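Local coordinates for protein lysin (Enterococcus phage IMEEF1, PDB 6IST) that is a calcium-binding phage lysin that probably cleaves bacterial cell-wall peptidoglycan through its CHAP peptidase domain, at residues Met78-Gly83 with Ile125-Asp130; Tyr171-Lys176 with Met227-Leu232; Thr180-Val185 with Thr197-Ala202. All blocks are in the same frame, centred on the assembly; numbering follows the deposited sequence.

Contact 1: Met78-Gly83 with Ile125-Asp130; sequences MIWGLG and IHHNMD
Trp-80 and His-127 belong to strands 77-80 and 123-128 of one antiparallel sheet, yet 90-94 and 103-108 run between them. The backbones therefore share no ladder, and the indole of Trp-80 and the imidazole of His-127 bridge the gap, with 125-130 leaving its strand to turn past the pyrrole edge of the indole. Trp-80 CG stands anti to the carbonyl carbon (chi1 -77°), which carries the indole toward His-127. The rings form an edge-to-face pair, centroids 4.6 Å apart and planes at 56°. Trp-80 CZ2 sits over the centre of the imidazole, 3.4 Å from His-127 CE1, while Ile-125 CG2 covers the opposite face. His-127 NE2 is also hydrogen-bonded to Asp-108. Trp-80 CD1 lies 3.5 Å from Asp-130 O, near the ring plane. Beside it Trp-80 NE1 donates at 2.9 Å to a water that can donate to Asn-128 O and Asp-130 O, which probably share its too few protons. In an Asx turn, Asp-130 N donates to Asn-128 OD1 at 3.0 Å. Tryptophan suits the place, offering both an aromatic edge and an N-H. Trp-80 also meets His-90, which with Asp-108 probably belongs to the Cys-His-Asp triad of a CHAP peptidase, consistent with a second-shell pair.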
loop_
_atom_site.group_PDB
_atom_site.type_symbol
_atom_site.label_atom_id
_atom_site.label_comp_id
_atom_site.label_asym_id
_atom_site.label_seq_id
_atom_site.Cartn_x
_atom_site.Cartn_y
_atom_site.Cartn_z
ATOM N N MET C 78 -12.623 3.272 -22.151
ATOM C CA MET C 78 -13.199 4.269 -22.983
ATOM C C MET C 78 -13.815 5.301 -22.134
ATOM O O MET C 78 -14.431 5.016 -21.084
ATOM C CB MET C 78 -14.312 3.632 -23.803
ATOM C CG MET C 78 -13.871 2.536 -24.691
ATOM S SD MET C 78 -12.666 2.925 -25.931
ATOM C CE MET C 78 -13.301 4.531 -26.524
ATOM N N ILE C 79 -13.670 6.498 -22.582
ATOM C CA ILE C 79 -14.216 7.665 -21.948
ATOM C C ILE C 79 -15.058 8.487 -22.913
ATOM O O ILE C 79 -14.552 8.979 -23.935
ATOM C CB ILE C 79 -13.067 8.540 -21.410
ATOM C CG1 ILE C 79 -11.985 7.757 -20.649
ATOM C CG2 ILE C 79 -13.664 9.659 -20.543
ATOM C CD1 ILE C 79 -10.759 8.600 -20.421
ATOM N N TRP C 80 -16.326 8.710 -22.556
ATOM C CA TRP C 80 -17.193 9.632 -23.228
ATOM C C TRP C 80 -17.257 10.852 -22.400
ATOM O O TRP C 80 -17.580 10.748 -21.171
ATOM C CB TRP C 80 -18.543 9.081 -23.351
ATOM C CG TRP C 80 -18.798 8.042 -24.382
ATOM C CD1 TRP C 80 -19.424 8.231 -25.609
ATOM C CD2 TRP C 80 -18.475 6.636 -24.323
ATOM N NE1 TRP C 80 -19.521 7.024 -26.270
ATOM C CE2 TRP C 80 -18.924 6.046 -25.535
ATOM C CE3 TRP C 80 -17.831 5.849 -23.420
ATOM C CZ2 TRP C 80 -18.743 4.670 -25.786
ATOM C CZ3 TRP C 80 -17.702 4.458 -23.631
ATOM C CH2 TRP C 80 -18.142 3.919 -24.838
ATOM N N GLY C 81 -16.971 11.986 -23.022
ATOM C CA GLY C 81 -16.977 13.260 -22.241
ATOM C C GLY C 81 -17.425 14.501 -22.964
ATOM O O GLY C 81 -17.168 15.599 -22.452
ATOM N N LEU C 82 -18.007 14.375 -24.152
ATOM C CA LEU C 82 -18.332 15.517 -25.016
ATOM C C LEU C 82 -19.784 15.578 -25.240
ATOM O O LEU C 82 -20.462 14.559 -25.269
ATOM C CB LEU C 82 -17.640 15.433 -26.366
ATOM C CG LEU C 82 -16.105 15.407 -26.168
ATOM C CD1 LEU C 82 -15.438 15.073 -27.507
ATOM C CD2 LEU C 82 -15.607 16.709 -25.621
ATOM N N GLY C 83 -20.319 16.782 -25.398
ATOM C CA GLY C 83 -21.748 16.885 -25.711
ATOM C C GLY C 83 -22.601 16.549 -24.494
ATOM O O GLY C 83 -22.320 17.028 -23.371
ATOM N N ILE C 125 -21.428 -3.611 -26.912
ATOM C CA ILE C 125 -22.001 -2.561 -27.726
ATOM C C ILE C 125 -21.082 -2.182 -28.921
ATOM O O ILE C 125 -19.886 -1.878 -28.737
ATOM C CB ILE C 125 -22.131 -1.258 -26.912
ATOM C CG1 ILE C 125 -22.757 -1.488 -25.514
ATOM C CG2 ILE C 125 -22.926 -0.244 -27.744
ATOM C CD1 ILE C 125 -24.103 -2.088 -25.614
ATOM N N HIS C 126 -21.642 -2.154 -30.126
ATOM C CA HIS C 126 -20.967 -1.629 -31.300
ATOM C C HIS C 126 -21.220 -0.137 -31.341
ATOM O O HIS C 126 -22.302 0.290 -31.715
ATOM C CB HIS C 126 -21.512 -2.320 -32.551
ATOM C CG HIS C 126 -20.759 -2.032 -33.834
ATOM N ND1 HIS C 126 -21.253 -2.411 -35.073
ATOM C CD2 HIS C 126 -19.556 -1.449 -34.087
ATOM C CE1 HIS C 126 -20.415 -2.041 -36.027
ATOM N NE2 HIS C 126 -19.375 -1.453 -35.458
ATOM N N HIS C 127 -20.235 0.648 -30.913
ATOM C CA HIS C 127 -20.375 2.117 -30.846
ATOM C C HIS C 127 -19.819 2.849 -32.053
ATOM O O HIS C 127 -18.931 2.366 -32.748
ATOM C CB HIS C 127 -19.545 2.624 -29.675
ATOM C CG HIS C 127 -20.134 2.352 -28.317
ATOM N ND1 HIS C 127 -21.200 3.069 -27.826
ATOM C CD2 HIS C 127 -19.743 1.526 -27.316
ATOM C CE1 HIS C 127 -21.394 2.744 -26.548
ATOM N NE2 HIS C 127 -20.569 1.760 -26.233
ATOM N N ASN C 128 -20.260 4.095 -32.241
ATOM C CA ASN C 128 -19.517 5.066 -33.004
ATOM C C ASN C 128 -18.820 6.029 -32.023
ATOM O O ASN C 128 -18.889 5.882 -30.783
ATOM C CB ASN C 128 -20.416 5.778 -34.027
ATOM C CG ASN C 128 -21.507 6.598 -33.348
ATOM O OD1 ASN C 128 -21.369 7.030 -32.216
ATOM N ND2 ASN C 128 -22.613 6.758 -34.029
ATOM N N MET C 129 -18.213 7.030 -32.604
ATOM C CA MET C 129 -17.376 7.954 -31.869
ATOM C C MET C 129 -18.119 9.183 -31.358
ATOM O O MET C 129 -17.471 10.040 -30.739
ATOM C CB MET C 129 -16.176 8.374 -32.750
ATOM C CG MET C 129 -15.137 7.234 -32.974
ATOM S SD MET C 129 -14.263 6.688 -31.527
ATOM C CE MET C 129 -13.062 8.021 -31.290
ATOM N N ASP C 130 -19.442 9.220 -31.481
ATOM C CA ASP C 130 -20.209 10.373 -30.961
ATOM C C ASP C 130 -20.086 10.499 -29.431
ATOM O O ASP C 130 -20.363 9.562 -28.695
ATOM C CB ASP C 130 -21.663 10.274 -31.345
ATOM C CG ASP C 130 -21.899 10.480 -32.858
ATOM O OD1 ASP C 130 -20.920 10.749 -33.596
ATOM O OD2 ASP C 130 -23.077 10.338 -33.297
HETATM O O HOH W 1 -20.470 6.794 -29.041
#

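Contact 2: Tyr171-Lys176 with Met227-Leu232; sequences YYKRTK and MMEAAL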
loop_
_atom_site.group_PDB
_atom_site.type_symbol
_atom_site.label_atom_id
_atom_site.label_comp_id
_atom_site.label_asym_id
_atom_site.label_seq_id
_atom_site.Cartn_x
_atom_site.Cartn_y
_atom_site.Cartn_z
ATOM N N TYR C 171 -1.072 6.970 -2.133
ATOM C CA TYR C 171 -2.500 7.156 -2.091
ATOM C C TYR C 171 -2.764 8.546 -2.548
ATOM O O TYR C 171 -1.852 9.412 -2.532
ATOM C CB TYR C 171 -3.156 6.840 -0.736
ATOM C CG TYR C 171 -2.799 7.778 0.371
ATOM C CD1 TYR C 171 -3.492 8.985 0.532
ATOM C CD2 TYR C 171 -1.744 7.491 1.224
ATOM C CE1 TYR C 171 -3.129 9.872 1.516
ATOM C CE2 TYR C 171 -1.403 8.366 2.248
ATOM C CZ TYR C 171 -2.093 9.548 2.387
ATOM O OH TYR C 171 -1.672 10.439 3.409
ATOM N N TYR C 172 -3.989 8.768 -3.007
ATOM C CA TYR C 172 -4.366 10.100 -3.437
ATOM C C TYR C 172 -5.349 10.620 -2.487
ATOM O O TYR C 172 -6.164 9.915 -1.952
ATOM C CB TYR C 172 -4.966 10.194 -4.815
ATOM C CG TYR C 172 -4.204 9.592 -5.936
ATOM C CD1 TYR C 172 -2.834 9.440 -5.915
ATOM C CD2 TYR C 172 -4.858 9.238 -7.082
ATOM C CE1 TYR C 172 -2.142 8.882 -7.010
ATOM C CE2 TYR C 172 -4.177 8.701 -8.179
ATOM C CZ TYR C 172 -2.831 8.547 -8.152
ATOM O OH TYR C 172 -2.181 7.992 -9.263
ATOM N N LYS C 173 -5.335 11.943 -2.353
ATOM C CA LYS C 173 -6.304 12.604 -1.430
ATOM C C LYS C 173 -7.017 13.734 -2.196
ATOM O O LYS C 173 -6.406 14.518 -2.899
ATOM C CB LYS C 173 -5.577 13.164 -0.195
ATOM C CG LYS C 173 -6.394 14.056 0.742
ATOM C CD LYS C 173 -5.487 14.711 1.788
ATOM C CE LYS C 173 -6.355 15.448 2.829
ATOM N NZ LYS C 173 -5.591 15.920 4.015
ATOM N N ARG C 174 -8.328 13.718 -2.127
ATOM C CA ARG C 174 -9.167 14.742 -2.737
ATOM C C ARG C 174 -9.410 15.757 -1.640
ATOM O O ARG C 174 -10.006 15.442 -0.621
ATOM C CB ARG C 174 -10.495 14.110 -3.183
ATOM C CG ARG C 174 -11.393 15.035 -3.963
ATOM C CD ARG C 174 -10.822 15.336 -5.310
ATOM N NE ARG C 174 -11.714 16.146 -6.106
ATOM C CZ ARG C 174 -11.375 16.731 -7.252
ATOM N NH1 ARG C 174 -10.128 16.628 -7.741
ATOM N NH2 ARG C 174 -12.292 17.448 -7.915
ATOM N N THR C 175 -8.904 16.950 -1.829
ATOM C CA THR C 175 -8.903 17.949 -0.765
ATOM C C THR C 175 -10.248 18.679 -0.738
ATOM O O THR C 175 -10.941 18.673 -1.725
ATOM C CB THR C 175 -7.790 18.974 -0.970
ATOM O OG1 THR C 175 -7.965 19.603 -2.238
ATOM C CG2 THR C 175 -6.422 18.287 -0.938
ATOM N N LYS C 176 -10.569 19.295 0.389
ATOM C CA LYS C 176 -11.767 20.169 0.551
ATOM C C LYS C 176 -11.903 21.144 -0.593
ATOM O O LYS C 176 -12.975 21.358 -1.090
ATOM C CB LYS C 176 -11.651 21.045 1.810
ATOM C CG LYS C 176 -12.450 20.621 3.029
ATOM C CD LYS C 176 -12.959 21.803 3.877
ATOM C CE LYS C 176 -12.020 23.018 4.019
ATOM N NZ LYS C 176 -10.630 22.752 4.509
ATOM N N MET C 227 -7.553 7.701 9.788
ATOM C CA MET C 227 -6.744 6.774 10.560
ATOM C C MET C 227 -5.318 6.795 10.037
ATOM O O MET C 227 -4.326 6.806 10.811
ATOM C CB MET C 227 -7.331 5.329 10.487
ATOM C CG MET C 227 -8.617 5.165 11.332
ATOM S SD MET C 227 -9.289 3.458 11.467
ATOM C CE MET C 227 -9.788 3.217 9.818
ATOM N N MET C 228 -5.173 6.747 8.724
ATOM C CA MET C 228 -3.824 6.798 8.160
ATOM C C MET C 228 -3.139 8.083 8.585
ATOM O O MET C 228 -1.977 8.060 9.016
ATOM C CB MET C 228 -3.826 6.674 6.586
ATOM C CG MET C 228 -3.831 5.220 6.098
ATOM S SD MET C 228 -3.523 5.010 4.289
ATOM C CE MET C 228 -4.927 5.925 3.650
ATOM N N GLU C 229 -3.841 9.188 8.552
ATOM C CA GLU C 229 -3.170 10.460 8.834
ATOM C C GLU C 229 -2.799 10.539 10.321
ATOM O O GLU C 229 -1.830 11.224 10.681
ATOM C CB GLU C 229 -4.028 11.667 8.422
ATOM C CG GLU C 229 -4.196 11.751 6.899
ATOM C CD GLU C 229 -4.958 12.978 6.438
ATOM O OE1 GLU C 229 -4.634 13.533 5.350
ATOM O OE2 GLU C 229 -5.872 13.413 7.171
ATOM N N ALA C 230 -3.544 9.863 11.173
ATOM C CA ALA C 230 -3.228 9.877 12.602
ATOM C C ALA C 230 -2.142 8.923 12.970
ATOM O O ALA C 230 -1.475 9.157 13.937
ATOM C CB ALA C 230 -4.444 9.602 13.452
ATOM N N ALA C 231 -2.024 7.809 12.269
ATOM C CA ALA C 231 -1.023 6.829 12.544
ATOM C C ALA C 231 0.346 7.151 11.916
ATOM O O ALA C 231 1.364 6.682 12.420
ATOM C CB ALA C 231 -1.504 5.443 12.106
ATOM N N LEU C 232 0.381 7.899 10.811
ATOM C CA LEU C 232 1.604 8.062 10.031
ATOM C C LEU C 232 1.937 9.545 10.034
ATOM O O LEU C 232 1.334 10.298 9.314
ATOM C CB LEU C 232 1.359 7.628 8.606
ATOM C CG LEU C 232 0.831 6.199 8.397
ATOM C CD1 LEU C 232 0.360 6.097 6.953
ATOM C CD2 LEU C 232 1.886 5.160 8.657
HETATM O O HOH W 2 -2.523 12.936 3.809
HETATM O O HOH W 3 -7.925 14.635 6.015
#
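Tyr-171 and Lys-173 of strand 169-174 meet Met-228 and Glu-229 of helix 223-231 where that helix lies against one face of the mixed sheet in the C-terminal part of the chain. The CA atoms of Tyr-171 and Met-228 are 10.3 Å apart, a gap spanned here by two large side chains. Met-228 suits it with a flexible thioether: its CE is over one face of the tyrosine ring, offset toward the rim, and 4.3 Å from Tyr-171 CD2. The sulfur follows obliquely, Met-228 SD being 4.8 Å from the ring centroid and 30° off the normal, a Met-aromatic contact. Trp-183 of the adjacent strand also meets the Tyr-171 ring, the two planes nearly parallel. In this helix-on-sheet packing the buried Tyr-171 and Met-228 meet inside, and the partly exposed Lys-173, two residues on in the strand, and Glu-229, next in the helix, meet beside them. Lys-173 is fully extended, its CG anti to the backbone N (chi1 171°), and its chain crosses that of Glu-229 at about a right angle. Lys-173 NZ donates to Glu-229 OE1 at 2.9 Å, a salt bridge using the syn lone pair of the carboxylate. The same OE1 accepts from a water at 2.7 Å that is also bonded to Tyr-171 OH, so the phenol is tied to the ion pair. A second water donates to Glu-229 OE2 at 2.7 Å and takes a weak bond from Lys-173 NZ. Arg-190 adds a long, weak ion pair to OE1, and its NE is hydrogen-bonded to Leu-232 O just past the helix. The helix also meets another chain of the assembly, where Ala-231 O accepts a hydrogen bond from a basic side chain.

Contact 3: Thr180-Val185 with Thr197-Ala202; sequences TEQWFV and TYVNEA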
loop_
_atom_site.group_PDB
_atom_site.type_symbol
_atom_site.label_atom_id
_atom_site.label_comp_id
_atom_site.label_asym_id
_atom_site.label_seq_id
_atom_site.Cartn_x
_atom_site.Cartn_y
_atom_site.Cartn_z
ATOM N N THR C 180 -6.544 17.135 -6.229
ATOM C CA THR C 180 -6.094 15.801 -5.882
ATOM C C THR C 180 -4.569 15.778 -5.634
ATOM O O THR C 180 -3.792 16.048 -6.525
ATOM C CB THR C 180 -6.477 14.794 -6.974
ATOM O OG1 THR C 180 -7.898 14.875 -7.230
ATOM C CG2 THR C 180 -6.118 13.344 -6.452
ATOM N N GLU C 181 -4.192 15.506 -4.399
ATOM C CA GLU C 181 -2.787 15.367 -3.959
ATOM C C GLU C 181 -2.323 13.952 -3.956
ATOM O O GLU C 181 -3.094 13.070 -3.621
ATOM C CB GLU C 181 -2.705 15.825 -2.540
ATOM C CG GLU C 181 -2.988 17.318 -2.357
ATOM C CD GLU C 181 -2.994 17.729 -0.874
ATOM O OE1 GLU C 181 -3.009 16.868 0.062
ATOM O OE2 GLU C 181 -3.058 18.953 -0.634
ATOM N N GLN C 182 -1.065 13.712 -4.304
ATOM C CA GLN C 182 -0.537 12.388 -4.195
ATOM C C GLN C 182 0.356 12.357 -2.928
ATOM O O GLN C 182 1.171 13.319 -2.730
ATOM C CB GLN C 182 0.291 12.044 -5.430
ATOM C CG GLN C 182 -0.429 12.132 -6.774
ATOM C CD GLN C 182 0.213 11.326 -7.869
ATOM O OE1 GLN C 182 0.844 10.259 -7.618
ATOM N NE2 GLN C 182 0.069 11.810 -9.110
ATOM N N TRP C 183 0.260 11.262 -2.161
ATOM C CA TRP C 183 0.958 11.077 -0.919
ATOM C C TRP C 183 1.683 9.749 -0.918
ATOM O O TRP C 183 1.186 8.816 -1.494
ATOM C CB TRP C 183 -0.031 11.127 0.242
ATOM C CG TRP C 183 -0.557 12.473 0.535
ATOM C CD1 TRP C 183 -1.524 13.139 -0.125
ATOM C CD2 TRP C 183 -0.113 13.329 1.590
ATOM N NE1 TRP C 183 -1.713 14.375 0.432
ATOM C CE2 TRP C 183 -0.879 14.504 1.517
ATOM C CE3 TRP C 183 0.857 13.193 2.588
ATOM C CZ2 TRP C 183 -0.722 15.548 2.414
ATOM C CZ3 TRP C 183 1.001 14.215 3.510
ATOM C CH2 TRP C 183 0.203 15.375 3.429
ATOM N N PHE C 184 2.845 9.691 -0.286
ATOM C CA PHE C 184 3.698 8.482 -0.230
ATOM C C PHE C 184 3.875 8.055 1.183
ATOM O O PHE C 184 4.291 8.829 2.005
ATOM C CB PHE C 184 4.987 8.814 -0.900
ATOM C CG PHE C 184 6.001 7.701 -0.997
ATOM C CD1 PHE C 184 5.659 6.443 -1.382
ATOM C CD2 PHE C 184 7.333 7.995 -0.762
ATOM C CE1 PHE C 184 6.620 5.463 -1.481
ATOM C CE2 PHE C 184 8.319 7.032 -0.883
ATOM C CZ PHE C 184 7.942 5.750 -1.235
ATOM N N VAL C 185 3.590 6.788 1.452
ATOM C CA VAL C 185 3.800 6.202 2.748
ATOM C C VAL C 185 5.069 5.402 2.700
ATOM O O VAL C 185 5.242 4.572 1.802
ATOM C CB VAL C 185 2.589 5.302 3.109
ATOM C CG1 VAL C 185 2.816 4.535 4.401
ATOM C CG2 VAL C 185 1.358 6.182 3.163
ATOM N N THR C 197 7.991 14.526 -10.602
ATOM C CA THR C 197 9.318 13.852 -10.440
ATOM C C THR C 197 9.412 13.202 -9.091
ATOM O O THR C 197 9.998 12.140 -8.968
ATOM C CB THR C 197 10.477 14.833 -10.605
ATOM O OG1 THR C 197 10.328 15.497 -11.879
ATOM C CG2 THR C 197 11.885 14.067 -10.556
ATOM N N TYR C 198 8.804 13.823 -8.075
ATOM C CA TYR C 198 8.652 13.157 -6.804
ATOM C C TYR C 198 7.807 11.883 -6.919
ATOM O O TYR C 198 8.221 10.830 -6.421
ATOM C CB TYR C 198 8.139 14.072 -5.746
ATOM C CG TYR C 198 9.205 15.010 -5.218
ATOM C CD1 TYR C 198 10.096 14.585 -4.274
ATOM C CD2 TYR C 198 9.244 16.342 -5.621
ATOM C CE1 TYR C 198 11.077 15.465 -3.781
ATOM C CE2 TYR C 198 10.200 17.224 -5.126
ATOM C CZ TYR C 198 11.105 16.773 -4.204
ATOM O OH TYR C 198 12.044 17.628 -3.718
ATOM N N VAL C 199 6.742 11.960 -7.710
ATOM C CA VAL C 199 5.877 10.804 -7.969
ATOM C C VAL C 199 6.679 9.674 -8.579
ATOM O O VAL C 199 6.616 8.534 -8.128
ATOM C CB VAL C 199 4.651 11.195 -8.800
ATOM C CG1 VAL C 199 3.889 9.958 -9.224
ATOM C CG2 VAL C 199 3.734 12.103 -7.939
ATOM N N ASN C 200 7.361 9.992 -9.665
ATOM C CA ASN C 200 8.176 9.007 -10.345
ATOM C C ASN C 200 9.256 8.358 -9.463
ATOM O O ASN C 200 9.475 7.112 -9.487
ATOM C CB ASN C 200 8.803 9.652 -11.606
ATOM C CG ASN C 200 7.748 9.973 -12.690
ATOM O OD1 ASN C 200 6.601 9.507 -12.658
ATOM N ND2 ASN C 200 8.151 10.768 -13.646
ATOM N N GLU C 201 9.926 9.170 -8.686
ATOM C CA GLU C 201 10.890 8.599 -7.758
ATOM C C GLU C 201 10.244 7.683 -6.653
ATOM O O GLU C 201 10.812 6.638 -6.257
ATOM C CB GLU C 201 11.767 9.706 -7.152
ATOM C CG GLU C 201 12.585 10.461 -8.196
ATOM C CD GLU C 201 13.825 9.706 -8.696
ATOM O OE1 GLU C 201 14.155 8.613 -8.156
ATOM O OE2 GLU C 201 14.439 10.209 -9.657
ATOM N N ALA C 202 9.097 8.078 -6.103
ATOM C CA ALA C 202 8.400 7.233 -5.150
ATOM C C ALA C 202 7.971 5.952 -5.814
ATOM O O ALA C 202 8.164 4.885 -5.214
ATOM C CB ALA C 202 7.208 7.937 -4.527
#
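Ala-202 and Val-199, one turn apart on helix 196-208, rest on Phe-184 and Gln-182 of strand 180-186. This is helix-on-sheet packing: the helix follows a beta hairpin, strands 180-186 and 189-192, and folds back over it. Ala-202 lets the helix come close, the CA atoms of Phe-184 and Ala-202 being 6.9 Å apart. Its methyl is set squarely over the phenyl ring, with Ala-202 CB 3.6 Å from the centroid of Phe-184 and only 7° off the normal, a well-centred CH-pi contact. In Phe-184, chi1 (-178°) swings the ring out to the helix and chi2 (45°) turns its face to the methyl; Leu-205 and Ile-206 farther along the helix also touch the ring. Val-199, branched at CB, turns both methyls to the amide of Gln-182: Val-199 CG2 is 3.4 Å and CG1 3.5 Å from Gln-182 OE1. This is van der Waals packing, the long glutamine reaching over to an apolar partner. Tyr-198, next to Val-199, stacks on an aromatic side chain of another chain. On the other face of the strand, Trp-183 NE1 donates to Glu-181 OE1 at 2.8 Å, reaching it on the anti side, tilted out of the carboxylate plane.

From the N terminus, contact 1 comes first: residues 125-130 return to 78-83 after 41 residues, joining non-adjacent strands of the six-stranded sheet in the CHAP region. It closes before the others open. Strand 169-174 then opens contact 2, and 180-186 beside it in the five-stranded sheet opens contact 3, which closes at 197-202, before helix 223-231 completes contact 2; contact 3 is thus the inner loop and contact 2 the outer. The two fix helices 196-208 and 223-231 to opposite faces of one sheet, their strands joined by backbone bonding. Their centres are 13 Å apart, whereas contact 1 lies 35 Å from contact 2, centre to centre.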